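Local coordinates for putative methyltransferase protein (Bacteroides fragilis, PDB 5BP9) that binds S-adenosyl-L-homocysteine in this crystal and is probably an S-adenosylmethionine-dependent methyltransferase whose substrate is not established, at residues 51-56 with 231-236; 99-104 with 122-127; 201-206 with 245-250. All coordinates share one frame; numbering follows the deposited sequence. Where two conformers were deposited one is given.

Interaction 1: 51-56 with 231-236; sequences GAAIAD and MQYKDI
The ring of Tyr233 lies with one face against the backbone of Ala53: Ala53 CA stands 3.7 Å from the ring centroid and 7° off the normal, a CH-pi contact almost directly over the centre. On that same face, Ala53 CB lies nearest Tyr233 CD1. The opposite face is overlain by Lys234 CG, set toward the rim, which places the ring between helix and turn. With chi1 at -179°, the Tyr233 side chain points away from its own N, and the hydroxyl reaches Asp56. There Tyr233 OH donates to the anti lone pair of Asp56 OD2, 2.6 Å away, with carboxylate and ring planes 76° apart. Lys234, fully extended beyond CG, arrives from the opposite direction and forms a salt bridge from NZ to the same OD2 at 2.8 Å, on the syn lone pair. Two donors thus grip one oxygen, while a water joins Asp56 OD1 to Lys234 NZ and Arg60 pairs with OD1. Ala52 CB also meets Ile236 CD1; the 3.3 Å separation belongs to one of two conformers and is doubtful as a sign of tight packing. The axes of helix 51-56 and strand 231-233 approach to 8.7 Å. Tyr233 to Ile236 form a type II' turn linking strands 226-233 and 236-244, closed by Ile236 N to Tyr233 O, 2.8 Å: a two-residue beta hairpin packed on helix 49-60.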
ATOM      1  N   GLY A  51       6.805 -11.650  -2.637  1.00 12.38           N
ATOM      2  CA  GLY A  51       7.751 -11.540  -3.749  1.00 14.12           C
ATOM      3  C   GLY A  51       8.007 -12.875  -4.423  1.00 13.71           C
ATOM      4  O   GLY A  51       8.075 -12.976  -5.654  1.00 13.89           O
ATOM      5  N   ALA A  52       8.158 -13.928  -3.624  1.00 13.56           N
ATOM      6  CA  ALA A  52       8.407 -15.254  -4.196  1.00 13.72           C
ATOM      7  C   ALA A  52       7.223 -15.725  -5.046  1.00 13.16           C
ATOM      8  O   ALA A  52       7.424 -16.352  -6.090  1.00 14.90           O
ATOM      9  CB  ALA A  52       8.686 -16.228  -3.080  1.00 15.31           C
ATOM     10  N   ALA A  53       5.996 -15.449  -4.592  1.00 12.85           N
ATOM     11  CA  ALA A  53       4.790 -15.789  -5.364  1.00 13.21           C
ATOM     12  C   ALA A  53       4.739 -15.069  -6.701  1.00 15.70           C
ATOM     13  O   ALA A  53       4.490 -15.689  -7.764  1.00 15.22           O
ATOM     14  CB  ALA A  53       3.549 -15.472  -4.577  1.00 13.59           C
ATOM     15  N   ILE A  54       5.008 -13.767  -6.635  1.00 13.44           N
ATOM     16  CA  ILE A  54       5.053 -12.886  -7.802  1.00 15.60           C
ATOM     17  C   ILE A  54       6.125 -13.368  -8.776  1.00 14.42           C
ATOM     18  O   ILE A  54       5.866 -13.424  -9.994  1.00 16.80           O
ATOM     19  CB  ILE A  54       5.284 -11.396  -7.357  1.00 18.33           C
ATOM     20  CG1 ILE A  54       3.993 -10.854  -6.731  1.00 16.96           C
ATOM     21  CG2 ILE A  54       5.743 -10.485  -8.516  1.00 19.90           C
ATOM     22  CD1 ILE A  54       4.153  -9.547  -5.964  1.00 19.28           C
ATOM     23  N   ALA A  55       7.310 -13.699  -8.265  1.00 14.91           N
ATOM     24  CA  ALA A  55       8.411 -14.179  -9.120  1.00 14.54           C
ATOM     25  C   ALA A  55       8.103 -15.520  -9.776  1.00 15.56           C
ATOM     26  O   ALA A  55       8.351 -15.696 -10.983  1.00 19.38           O
ATOM     27  CB  ALA A  55       9.707 -14.225  -8.327  1.00 19.44           C
ATOM     28  N   ASP A  56       7.496 -16.445  -9.040  1.00 16.70           N
ATOM     29  CA  ASP A  56       7.071 -17.708  -9.655  1.00 19.04           C
ATOM     30  C   ASP A  56       6.119 -17.473 -10.817  1.00 20.45           C
ATOM     31  O   ASP A  56       6.289 -18.053 -11.905  1.00 22.58           O
ATOM     32  CB  ASP A  56       6.393 -18.612  -8.633  1.00 19.04           C
ATOM     33  CG  ASP A  56       7.260 -19.708  -8.148  1.00 25.70           C
ATOM     34  OD1 ASP A  56       8.471 -19.763  -8.484  1.00 28.66           O
ATOM     35  OD2 ASP A  56       6.698 -20.529  -7.392  1.00 24.71           O
HETATM   36  N   MSE A 231       2.584 -13.975   6.099  1.00 12.02           N
HETATM   37  CA  MSE A 231       2.351 -14.703   4.841  1.00 12.69           C
HETATM   38  C   MSE A 231       3.309 -15.840   4.688  1.00 11.79           C
HETATM   39  O   MSE A 231       4.430 -15.848   5.254  1.00 12.65           O
HETATM   40  CB  MSE A 231       2.454 -13.740   3.660  1.00 14.05           C
HETATM   41  CG  MSE A 231       1.297 -12.740   3.690  1.00 14.47           C
HETATM   42 SE   MSE A 231       1.409 -11.517   2.144  1.00 17.49          SE
HETATM   43  CE  MSE A 231       3.064 -10.562   2.597  1.00 18.60           C
ATOM     44  N   GLN A 232       2.836 -16.855   3.968  1.00 12.54           N
ATOM     45  CA  GLN A 232       3.637 -18.035   3.642  1.00 13.11           C
ATOM     46  C   GLN A 232       3.428 -18.384   2.168  1.00 12.90           C
ATOM     47  O   GLN A 232       2.311 -18.348   1.698  1.00 13.22           O
ATOM     48  CB  GLN A 232       3.256 -19.223   4.529  1.00 13.88           C
ATOM     49  CG  GLN A 232       3.981 -20.514   4.149  1.00 17.62           C
ATOM     50  CD  GLN A 232       3.488 -21.719   4.886  1.00 16.82           C
ATOM     51  OE1 GLN A 232       2.626 -21.635   5.747  1.00 23.20           O
ATOM     52  NE2 GLN A 232       4.025 -22.871   4.525  1.00 18.64           N
ATOM     53  N   TYR A 233       4.512 -18.722   1.472  1.00 13.71           N
ATOM     54  CA  TYR A 233       4.444 -19.186   0.081  1.00 13.41           C
ATOM     55  C   TYR A 233       5.377 -20.365  -0.041  1.00 12.97           C
ATOM     56  O   TYR A 233       6.575 -20.214   0.179  1.00 14.49           O
ATOM     57  CB  TYR A 233       4.858 -18.087  -0.909  1.00 12.77           C
ATOM     58  CG  TYR A 233       4.757 -18.559  -2.344  1.00 12.94           C
ATOM     59  CD1 TYR A 233       3.516 -18.785  -2.924  1.00 12.73           C
ATOM     60  CD2 TYR A 233       5.898 -18.858  -3.087  1.00 14.19           C
ATOM     61  CE1 TYR A 233       3.413 -19.274  -4.236  1.00 13.63           C
ATOM     62  CE2 TYR A 233       5.803 -19.360  -4.389  1.00 14.73           C
ATOM     63  CZ  TYR A 233       4.553 -19.545  -4.963  1.00 14.74           C
ATOM     64  OH  TYR A 233       4.381 -20.054  -6.234  1.00 16.85           O
ATOM     65  N   LYS A 234       4.825 -21.553  -0.356  1.00 13.75           N
ATOM     66  CA  LYS A 234       5.617 -22.790  -0.365  1.00 15.92           C
ATOM     67  C   LYS A 234       6.271 -22.902   1.023  1.00 15.83           C
ATOM     68  O   LYS A 234       5.538 -22.880   2.008  1.00 20.08           O
ATOM     69  CB  LYS A 234       6.578 -22.815  -1.566  1.00 17.04           C
ATOM     70  CG  LYS A 234       5.834 -22.780  -2.895  1.00 16.99           C
ATOM     71  CD  LYS A 234       6.782 -22.952  -4.053  1.00 19.49           C
ATOM     72  CE  LYS A 234       6.065 -23.056  -5.383  1.00 24.91           C
ATOM     73  NZ  LYS A 234       7.023 -23.139  -6.522  1.00 35.27           N
ATOM     74  N   ASP A 235       7.605 -22.959   1.107  1.00 14.20           N
ATOM     75  CA  ASP A 235       8.336 -23.032   2.370  1.00 17.11           C
ATOM     76  C   ASP A 235       9.020 -21.705   2.722  1.00 16.65           C
ATOM     77  O   ASP A 235       9.991 -21.669   3.496  1.00 17.94           O
ATOM     78  CB  ASP A 235       9.344 -24.188   2.346  1.00 20.96           C
ATOM     79  CG  ASP A 235      10.428 -24.029   1.286  1.00 29.04           C
ATOM     80  OD1 ASP A 235      10.298 -23.172   0.391  1.00 23.96           O
ATOM     81  OD2 ASP A 235      11.412 -24.799   1.344  1.00 38.39           O
ATOM     82  N   ILE A 236       8.520 -20.623   2.134  1.00 15.19           N
ATOM     83  CA  ILE A 236       9.002 -19.284   2.472  0.50 13.64           C
ATOM     84  C   ILE A 236       8.045 -18.641   3.471  1.00 14.42           C
ATOM     85  O   ILE A 236       6.874 -18.410   3.181  1.00 14.74           O
ATOM     86  CB  ILE A 236       9.129 -18.398   1.224  0.50 17.79           C
ATOM     87  CG1 ILE A 236      10.100 -19.060   0.238  0.50 18.09           C
ATOM     88  CG2 ILE A 236       9.620 -17.002   1.584  0.50 16.68           C
ATOM     89  CD1 ILE A 236      10.044 -18.465  -1.124  0.50 28.20           C
TER
HETATM   90  O   HOH W   1       9.458 -21.052  -6.140  1.00 44.45           O

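Interaction 2: 99-104 with 122-127; sequences AMATGT and SGKEVS
Lys124 NZ donates to the carbonyl of Ala101, with NZ and Ala101 O 2.9 Å apart; the amine lies in the carbonyl plane and the C=O...N angle is 148°. Its reach follows from the torsions, CG lying beside the backbone N (chi1 -66°) and every later bond being extended, so that the chain runs straight across to the end of helix 92-100. A water widens the grip, lying 2.7 Å from Lys124 NZ and 2.9 Å from Ala99 O, and Leu98 O adds a weak bond. The ammonium group therefore faces carbonyl oxygens of the last turn of that helix and just beyond it, where the helix dipole would be expected to favour a positive charge.

Further along, the hydroxyl of Thr104 donates to the carboxylate of Glu125, in the deposited conformer described. Its OG1 to OE2 separation is unusually short, and because Glu125 has a second conformer the exact length is doubtful. The backbones are joined through a second water, 2.7 Å from Gly103 O and 3.0 Å from Glu125 N.

The remaining contacts are van der Waals ones beside these polar groups. In the same Glu125 conformer Thr104 CG2 lies against the carboxyl carbon, and the methylene CE of Lys124 passes 3.2 Å from Ala101 O. CA atoms of Thr104 and Glu125 come within 5.1 Å, marking the place where the two chains draw together.

Gly123, with positive phi, ends helix 114-121 in a Schellman motif just before strand 125-130. Strand 104-108 has 125-130 on one flank and 161-166 on the other, the latter meeting Thr104 through Asp162 and Thr163. Lys124 and Val126 rest on Leu119, so the contact joins the ends of two helices to the N-terminal ends of two interior strands of the mixed sheet, whose 3-2-1-4-5-7-6 order is that of a class I (Rossmann-like) methyltransferase.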
ATOM      1  N   ALA A  99      -6.270   7.591 -12.667  1.00 16.14           N
ATOM      2  CA  ALA A  99      -6.727   8.631 -13.587  1.00 17.45           C
ATOM      3  C   ALA A  99      -6.466  10.050 -13.077  1.00 18.08           C
ATOM      4  O   ALA A  99      -6.243  10.980 -13.883  1.00 23.09           O
ATOM      5  CB  ALA A  99      -8.199   8.415 -13.894  1.00 22.23           C
HETATM    6  N   MSE A 100      -6.472  10.210 -11.751  1.00 15.65           N
HETATM    7  CA  MSE A 100      -6.251  11.496 -11.087  1.00 18.51           C
HETATM    8  C   MSE A 100      -4.791  11.836 -10.877  1.00 18.52           C
HETATM    9  O   MSE A 100      -4.467  12.982 -10.610  1.00 20.47           O
HETATM   10  CB  MSE A 100      -6.873  11.482  -9.677  1.00 20.86           C
HETATM   11  CG  MSE A 100      -8.363  11.596  -9.746  1.00 24.45           C
HETATM   12 SE   MSE A 100      -8.968  11.203  -7.921  1.00 24.86          SE
HETATM   13  CE  MSE A 100      -8.354  12.890  -7.168  1.00 19.91           C
ATOM     14  N   ALA A 101      -3.911  10.839 -10.990  1.00 16.35           N
ATOM     15  CA  ALA A 101      -2.513  10.999 -10.696  1.00 16.92           C
ATOM     16  C   ALA A 101      -1.846  11.840 -11.767  1.00 16.71           C
ATOM     17  O   ALA A 101      -1.960  11.538 -12.958  1.00 18.69           O
ATOM     18  CB  ALA A 101      -1.837   9.647 -10.598  1.00 17.12           C
ATOM     19  N   THR A 102      -1.123  12.871 -11.328  1.00 17.86           N
ATOM     20  CA  THR A 102      -0.444  13.771 -12.247  1.00 17.79           C
ATOM     21  C   THR A 102       0.972  14.069 -11.813  1.00 17.62           C
ATOM     22  O   THR A 102       1.371  13.838 -10.668  1.00 18.63           O
ATOM     23  CB  THR A 102      -1.203  15.116 -12.439  1.00 18.46           C
ATOM     24  OG1 THR A 102      -1.194  15.907 -11.241  1.00 21.57           O
ATOM     25  CG2 THR A 102      -2.629  14.865 -12.860  1.00 22.88           C
ATOM     26  N   GLY A 103       1.734  14.619 -12.752  1.00 18.16           N
ATOM     27  CA  GLY A 103       3.105  15.048 -12.464  1.00 19.37           C
ATOM     28  C   GLY A 103       4.020  13.866 -12.168  1.00 15.68           C
ATOM     29  O   GLY A 103       3.847  12.760 -12.685  1.00 17.23           O
ATOM     30  N   THR A 104       4.978  14.105 -11.290  1.00 15.30           N
ATOM     31  CA  THR A 104       5.902  13.064 -10.901  1.00 15.36           C
ATOM     32  C   THR A 104       5.243  12.261  -9.786  1.00 14.04           C
ATOM     33  O   THR A 104       4.861  12.809  -8.755  1.00 15.55           O
ATOM     34  CB  THR A 104       7.233  13.644 -10.447  1.00 16.64           C
ATOM     35  OG1 THR A 104       7.788  14.446 -11.514  1.00 19.29           O
ATOM     36  CG2 THR A 104       8.214  12.524 -10.114  1.00 18.54           C
ATOM     37  N   SER A 122       0.113   5.497 -19.830  1.00 25.22           N
ATOM     38  CA  SER A 122      -0.515   6.806 -19.994  1.00 28.29           C
ATOM     39  C   SER A 122       0.497   7.880 -20.360  1.00 38.32           C
ATOM     40  O   SER A 122       0.101   9.018 -20.578  1.00 38.09           O
ATOM     41  CB  SER A 122      -1.174   7.244 -18.680  1.00 36.42           C
ATOM     42  OG  SER A 122      -2.223   6.381 -18.329  1.00 43.07           O
ATOM     43  N   GLY A 123       1.787   7.532 -20.360  1.00 28.47           N
ATOM     44  CA  GLY A 123       2.877   8.480 -20.569  1.00 28.10           C
ATOM     45  C   GLY A 123       3.274   9.245 -19.316  1.00 23.25           C
ATOM     46  O   GLY A 123       3.962  10.259 -19.401  1.00 23.89           O
ATOM     47  N   LYS A 124       2.845   8.765 -18.138  1.00 21.63           N
ATOM     48  CA  LYS A 124       3.108   9.468 -16.887  1.00 19.80           C
ATOM     49  C   LYS A 124       4.474   9.085 -16.311  1.00 18.86           C
ATOM     50  O   LYS A 124       4.998   7.999 -16.584  1.00 20.44           O
ATOM     51  CB  LYS A 124       1.978   9.218 -15.869  1.00 18.43           C
ATOM     52  CG  LYS A 124       0.629   9.821 -16.289  1.00 19.53           C
ATOM     53  CD  LYS A 124      -0.494   9.527 -15.306  1.00 18.23           C
ATOM     54  CE  LYS A 124      -1.825  10.042 -15.814  1.00 18.95           C
ATOM     55  NZ  LYS A 124      -2.977   9.694 -14.929  1.00 20.90           N
ATOM     56  N   GLU A 125       5.016  10.005 -15.515  1.00 18.24           N
ATOM     57  CA  GLU A 125       6.307   9.832 -14.854  0.50 17.10           C
ATOM     58  C   GLU A 125       6.091   9.201 -13.479  1.00 16.52           C
ATOM     59  O   GLU A 125       5.458   9.802 -12.609  1.00 17.91           O
ATOM     60  CB  GLU A 125       6.993  11.187 -14.712  0.50 17.46           C
ATOM     61  CG  GLU A 125       8.415  11.136 -14.188  0.50 21.74           C
ATOM     62  CD  GLU A 125       8.885  12.487 -13.694  0.50 21.10           C
ATOM     63  OE1 GLU A 125      10.072  12.594 -13.342  0.50 31.48           O
ATOM     64  OE2 GLU A 125       8.064  13.424 -13.642  0.50 52.69           O
ATOM     65  N   VAL A 126       6.635   8.001 -13.290  1.00 15.04           N
ATOM     66  CA  VAL A 126       6.429   7.238 -12.051  1.00 15.24           C
ATOM     67  C   VAL A 126       7.723   6.604 -11.542  1.00 15.71           C
ATOM     68  O   VAL A 126       8.549   6.100 -12.328  1.00 18.20           O
ATOM     69  CB  VAL A 126       5.295   6.189 -12.191  1.00 18.24           C
ATOM     70  CG1 VAL A 126       5.565   5.197 -13.309  1.00 21.02           C
ATOM     71  CG2 VAL A 126       5.037   5.431 -10.890  1.00 16.57           C
ATOM     72  N   SER A 127       7.893   6.686 -10.216  1.00 13.52           N
ATOM     73  CA  SER A 127       8.921   5.975  -9.473  1.00 12.53           C
ATOM     74  C   SER A 127       8.186   4.984  -8.588  1.00 13.65           C
ATOM     75  O   SER A 127       7.210   5.351  -7.937  1.00 15.70           O
ATOM     76  CB  SER A 127       9.726   6.967  -8.623  1.00 17.20           C
ATOM     77  OG  SER A 127      10.537   7.810  -9.447  1.00 25.25           O
TER
HETATM   78  O   HOH W   2      -5.192  10.256 -16.457  1.00 32.27           O
HETATM   79  O   HOH W   3       3.102  12.266 -15.232  1.00 21.80           O

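Interaction 3: 201-206 with 245-250; sequences SSDLRY and YIDFQT
Two aspartates lie side by side here, pointing the same way: Asp203 CG sits 3.4 Å from Asp247 CB, and the carboxylate planes are 39° apart. Their OD1 atoms are 4.6 Å from each other, a like-charge approach which the donors on each side probably help to offset. Asp203 OD1 accepts from Arg205 N, an Asx turn, and from Tyr224 OH. Asp247 is the N-cap of helix 248-257; with CG held between backbone N and carbonyl carbon, its OD2 takes Thr250 N at 2.9 Å, from above the carboxylate plane, while OD1 takes Thr250 OG1 and Tyr223 OH. A water bridges Asp203 OD2 to Gln249 OE1.

Nearer the strand end, Ile246 N donates to Ser201 OG at 2.9 Å with an N-H...O angle of 165°; Ser171 and Asn169 also bond to that hydroxyl oxygen. Leu204 CD1 covers one face of the Tyr245 ring, 3.9 Å from the centroid and 26° off the normal, a CH-pi contact in which the methyl is offset toward the rim near CG. Ser202 CB lies at the edge of the same ring.

Strand 195-202 ends here beside antiparallel strand 272-279, where Tyr273 meets Ser201. Tyr245 and Leu204 both rest on Ile227 of strand 226-233, so the contact lies where the mixed sheet meets the antiparallel one, at the start of helix 248-257.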
ATOM      1  N   SER A 201      -8.565   3.018   1.823  1.00 13.44           N
ATOM      2  CA  SER A 201      -8.653   2.116   2.976  1.00 12.97           C
ATOM      3  C   SER A 201     -10.097   1.656   3.158  1.00 14.93           C
ATOM      4  O   SER A 201     -10.934   1.822   2.278  1.00 15.23           O
ATOM      5  CB  SER A 201      -8.106   2.806   4.237  1.00 11.66           C
ATOM      6  OG  SER A 201      -7.819   1.839   5.250  1.00 13.96           O
ATOM      7  N   SER A 202     -10.367   1.099   4.327  1.00 14.78           N
ATOM      8  CA  SER A 202     -11.656   0.478   4.661  1.00 16.68           C
ATOM      9  C   SER A 202     -11.964   0.717   6.123  1.00 15.07           C
ATOM     10  O   SER A 202     -11.047   0.718   6.943  1.00 15.42           O
ATOM     11  CB  SER A 202     -11.626  -1.048   4.428  1.00 19.83           C
ATOM     12  OG  SER A 202     -11.540  -1.367   3.074  1.00 27.65           O
ATOM     13  N   ASP A 203     -13.249   0.924   6.448  1.00 15.06           N
ATOM     14  CA  ASP A 203     -13.719   0.879   7.843  1.00 15.68           C
ATOM     15  C   ASP A 203     -14.090  -0.548   8.200  1.00 15.26           C
ATOM     16  O   ASP A 203     -15.111  -1.051   7.736  1.00 17.13           O
ATOM     17  CB  ASP A 203     -14.937   1.811   8.045  1.00 16.41           C
ATOM     18  CG  ASP A 203     -15.318   1.951   9.487  1.00 18.95           C
ATOM     19  OD1 ASP A 203     -14.691   1.258  10.345  1.00 16.22           O
ATOM     20  OD2 ASP A 203     -16.235   2.780   9.759  1.00 22.26           O
ATOM     21  N   LEU A 204     -13.272  -1.204   9.014  1.00 14.85           N
ATOM     22  CA  LEU A 204     -13.515  -2.604   9.395  1.00 15.29           C
ATOM     23  C   LEU A 204     -14.448  -2.799  10.574  1.00 15.23           C
ATOM     24  O   LEU A 204     -14.589  -3.920  11.029  1.00 15.66           O
ATOM     25  CB  LEU A 204     -12.189  -3.339   9.707  1.00 16.36           C
ATOM     26  CG  LEU A 204     -11.174  -3.425   8.560  1.00 20.02           C
ATOM     27  CD1 LEU A 204     -10.075  -4.401   8.974  1.00 24.01           C
ATOM     28  CD2 LEU A 204     -11.814  -3.813   7.222  1.00 22.49           C
ATOM     29  N   ARG A 205     -15.117  -1.738  11.042  1.00 15.21           N
ATOM     30  CA  ARG A 205     -15.950  -1.842  12.240  0.50 16.84           C
ATOM     31  C   ARG A 205     -16.927  -3.008  12.153  1.00 17.45           C
ATOM     32  O   ARG A 205     -17.105  -3.734  13.122  1.00 19.33           O
ATOM     33  CB  ARG A 205     -16.709  -0.529  12.470  0.50 17.25           C
ATOM     34  CG  ARG A 205     -17.578  -0.521  13.716  0.50 23.57           C
ATOM     35  CD  ARG A 205     -18.323   0.793  13.851  0.50 21.42           C
ATOM     36  NE  ARG A 205     -17.464   1.846  14.369  0.50 23.11           N
ATOM     37  CZ  ARG A 205     -17.175   1.992  15.654  0.50 22.45           C
ATOM     38  NH1 ARG A 205     -17.674   1.147  16.543  0.50 23.98           N
ATOM     39  NH2 ARG A 205     -16.382   2.975  16.051  0.50 22.19           N
ATOM     40  N   TYR A 206     -17.551  -3.177  10.989  1.00 17.29           N
ATOM     41  CA  TYR A 206     -18.574  -4.218  10.787  1.00 19.61           C
ATOM     42  C   TYR A 206     -18.094  -5.637  11.162  1.00 21.81           C
ATOM     43  O   TYR A 206     -18.911  -6.493  11.564  1.00 21.81           O
ATOM     44  CB  TYR A 206     -19.112  -4.158   9.338  1.00 23.30           C
ATOM     45  CG  TYR A 206     -18.166  -4.725   8.288  1.00 24.74           C
ATOM     46  CD1 TYR A 206     -17.127  -3.964   7.762  1.00 25.27           C
ATOM     47  CD2 TYR A 206     -18.310  -6.034   7.833  1.00 28.29           C
ATOM     48  CE1 TYR A 206     -16.257  -4.490   6.810  1.00 24.67           C
ATOM     49  CE2 TYR A 206     -17.445  -6.566   6.891  1.00 33.16           C
ATOM     50  CZ  TYR A 206     -16.423  -5.790   6.383  1.00 30.21           C
ATOM     51  OH  TYR A 206     -15.581  -6.327   5.442  1.00 37.42           O
ATOM     52  N   TYR A 245      -5.794  -0.725   8.767  1.00 11.56           N
ATOM     53  CA  TYR A 245      -7.003  -0.260   8.071  1.00 12.07           C
ATOM     54  C   TYR A 245      -7.533   0.919   8.865  1.00 14.53           C
ATOM     55  O   TYR A 245      -7.451   0.916  10.079  1.00 14.89           O
ATOM     56  CB  TYR A 245      -8.069  -1.367   8.007  1.00 13.06           C
ATOM     57  CG  TYR A 245      -7.645  -2.568   7.209  1.00 14.79           C
ATOM     58  CD1 TYR A 245      -6.781  -3.511   7.760  1.00 16.33           C
ATOM     59  CD2 TYR A 245      -8.091  -2.760   5.923  1.00 15.01           C
ATOM     60  CE1 TYR A 245      -6.356  -4.604   7.030  1.00 17.31           C
ATOM     61  CE2 TYR A 245      -7.677  -3.862   5.179  1.00 17.09           C
ATOM     62  CZ  TYR A 245      -6.807  -4.782   5.737  1.00 18.35           C
ATOM     63  OH  TYR A 245      -6.378  -5.882   5.004  1.00 20.95           O
ATOM     64  N   ILE A 246      -8.029   1.942   8.187  1.00 13.05           N
ATOM     65  CA  ILE A 246      -8.432   3.147   8.895  1.00 13.19           C
ATOM     66  C   ILE A 246      -9.688   3.713   8.242  1.00 14.44           C
ATOM     67  O   ILE A 246      -9.774   3.863   7.009  1.00 14.15           O
ATOM     68  CB  ILE A 246      -7.269   4.166   8.965  1.00 13.47           C
ATOM     69  CG1 ILE A 246      -7.604   5.341   9.888  1.00 14.00           C
ATOM     70  CG2 ILE A 246      -6.872   4.660   7.570  1.00 14.81           C
ATOM     71  CD1 ILE A 246      -6.416   6.216  10.203  1.00 15.04           C
ATOM     72  N   ASP A 247     -10.684   3.989   9.075  1.00 13.47           N
ATOM     73  CA  ASP A 247     -11.910   4.663   8.589  1.00 13.13           C
ATOM     74  C   ASP A 247     -11.642   6.128   8.283  1.00 13.40           C
ATOM     75  O   ASP A 247     -10.687   6.718   8.826  1.00 12.83           O
ATOM     76  CB  ASP A 247     -13.044   4.498   9.622  1.00 14.61           C
ATOM     77  CG  ASP A 247     -12.819   5.311  10.857  1.00 14.60           C
ATOM     78  OD1 ASP A 247     -12.175   4.821  11.784  1.00 15.53           O
ATOM     79  OD2 ASP A 247     -13.231   6.488  10.883  1.00 15.90           O
ATOM     80  N   PHE A 248     -12.481   6.724   7.426  1.00 14.56           N
ATOM     81  CA  PHE A 248     -12.208   8.088   6.963  1.00 14.77           C
ATOM     82  C   PHE A 248     -12.171   9.123   8.104  1.00 14.94           C
ATOM     83  O   PHE A 248     -11.323  10.031   8.093  1.00 14.61           O
ATOM     84  CB  PHE A 248     -13.208   8.558   5.883  1.00 15.58           C
ATOM     85  CG  PHE A 248     -12.932   9.968   5.417  1.00 15.70           C
ATOM     86  CD1 PHE A 248     -11.902  10.218   4.519  1.00 16.14           C
ATOM     87  CD2 PHE A 248     -13.608  11.049   5.960  1.00 17.59           C
ATOM     88  CE1 PHE A 248     -11.605  11.505   4.120  1.00 17.30           C
ATOM     89  CE2 PHE A 248     -13.308  12.335   5.575  1.00 19.13           C
ATOM     90  CZ  PHE A 248     -12.308  12.568   4.660  1.00 20.16           C
ATOM     91  N   GLN A 249     -13.069   9.011   9.087  1.00 14.39           N
ATOM     92  CA  GLN A 249     -13.085  10.015  10.154  1.00 14.79           C
ATOM     93  C   GLN A 249     -11.813   9.938  10.991  1.00 14.12           C
ATOM     94  O   GLN A 249     -11.245  10.970  11.394  1.00 15.83           O
ATOM     95  CB  GLN A 249     -14.313   9.926  11.062  1.00 15.46           C
ATOM     96  CG  GLN A 249     -15.607  10.302  10.366  1.00 22.17           C
ATOM     97  CD  GLN A 249     -16.041   9.248   9.364  1.00 24.86           C
ATOM     98  OE1 GLN A 249     -16.049   8.060   9.680  1.00 27.35           O
ATOM     99  NE2 GLN A 249     -16.351   9.661   8.146  1.00 35.49           N
ATOM    100  N   THR A 250     -11.357   8.704  11.258  1.00 14.21           N
ATOM    101  CA  THR A 250     -10.113   8.546  12.004  1.00 13.95           C
ATOM    102  C   THR A 250      -8.933   9.119  11.186  1.00 13.86           C
ATOM    103  O   THR A 250      -8.071   9.813  11.726  1.00 13.70           O
ATOM    104  CB  THR A 250      -9.893   7.076  12.433  1.00 13.49           C
ATOM    105  OG1 THR A 250     -10.999   6.663  13.240  1.00 15.59           O
ATOM    106  CG2 THR A 250      -8.592   6.909  13.258  1.00 16.24           C
TER
HETATM  107  O   HOH W   4     -16.616   5.447   8.641  1.00 30.95           O

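In the fold
From the N terminus, helix 49-60 enters interaction 1 first, but its partner, the end of strand 226-233, comes 175 residues later. Within that wide loop, interaction 2 closes a short one, 18 residues from 99-104 to 122-127, and is therefore nested inside interaction 1. Interaction 3 opens at 201-206, before interaction 1 has closed, and is completed at 245-250, so the two cross; interactions 2 and 3 are in series. Interaction 1 ties the N-terminal helix to the four-stranded antiparallel sheet, interaction 2 lies on the seven-stranded mixed sheet, and interaction 3 joins that sheet to the antiparallel one. None touches another: centres lie 27 to 30 Å apart.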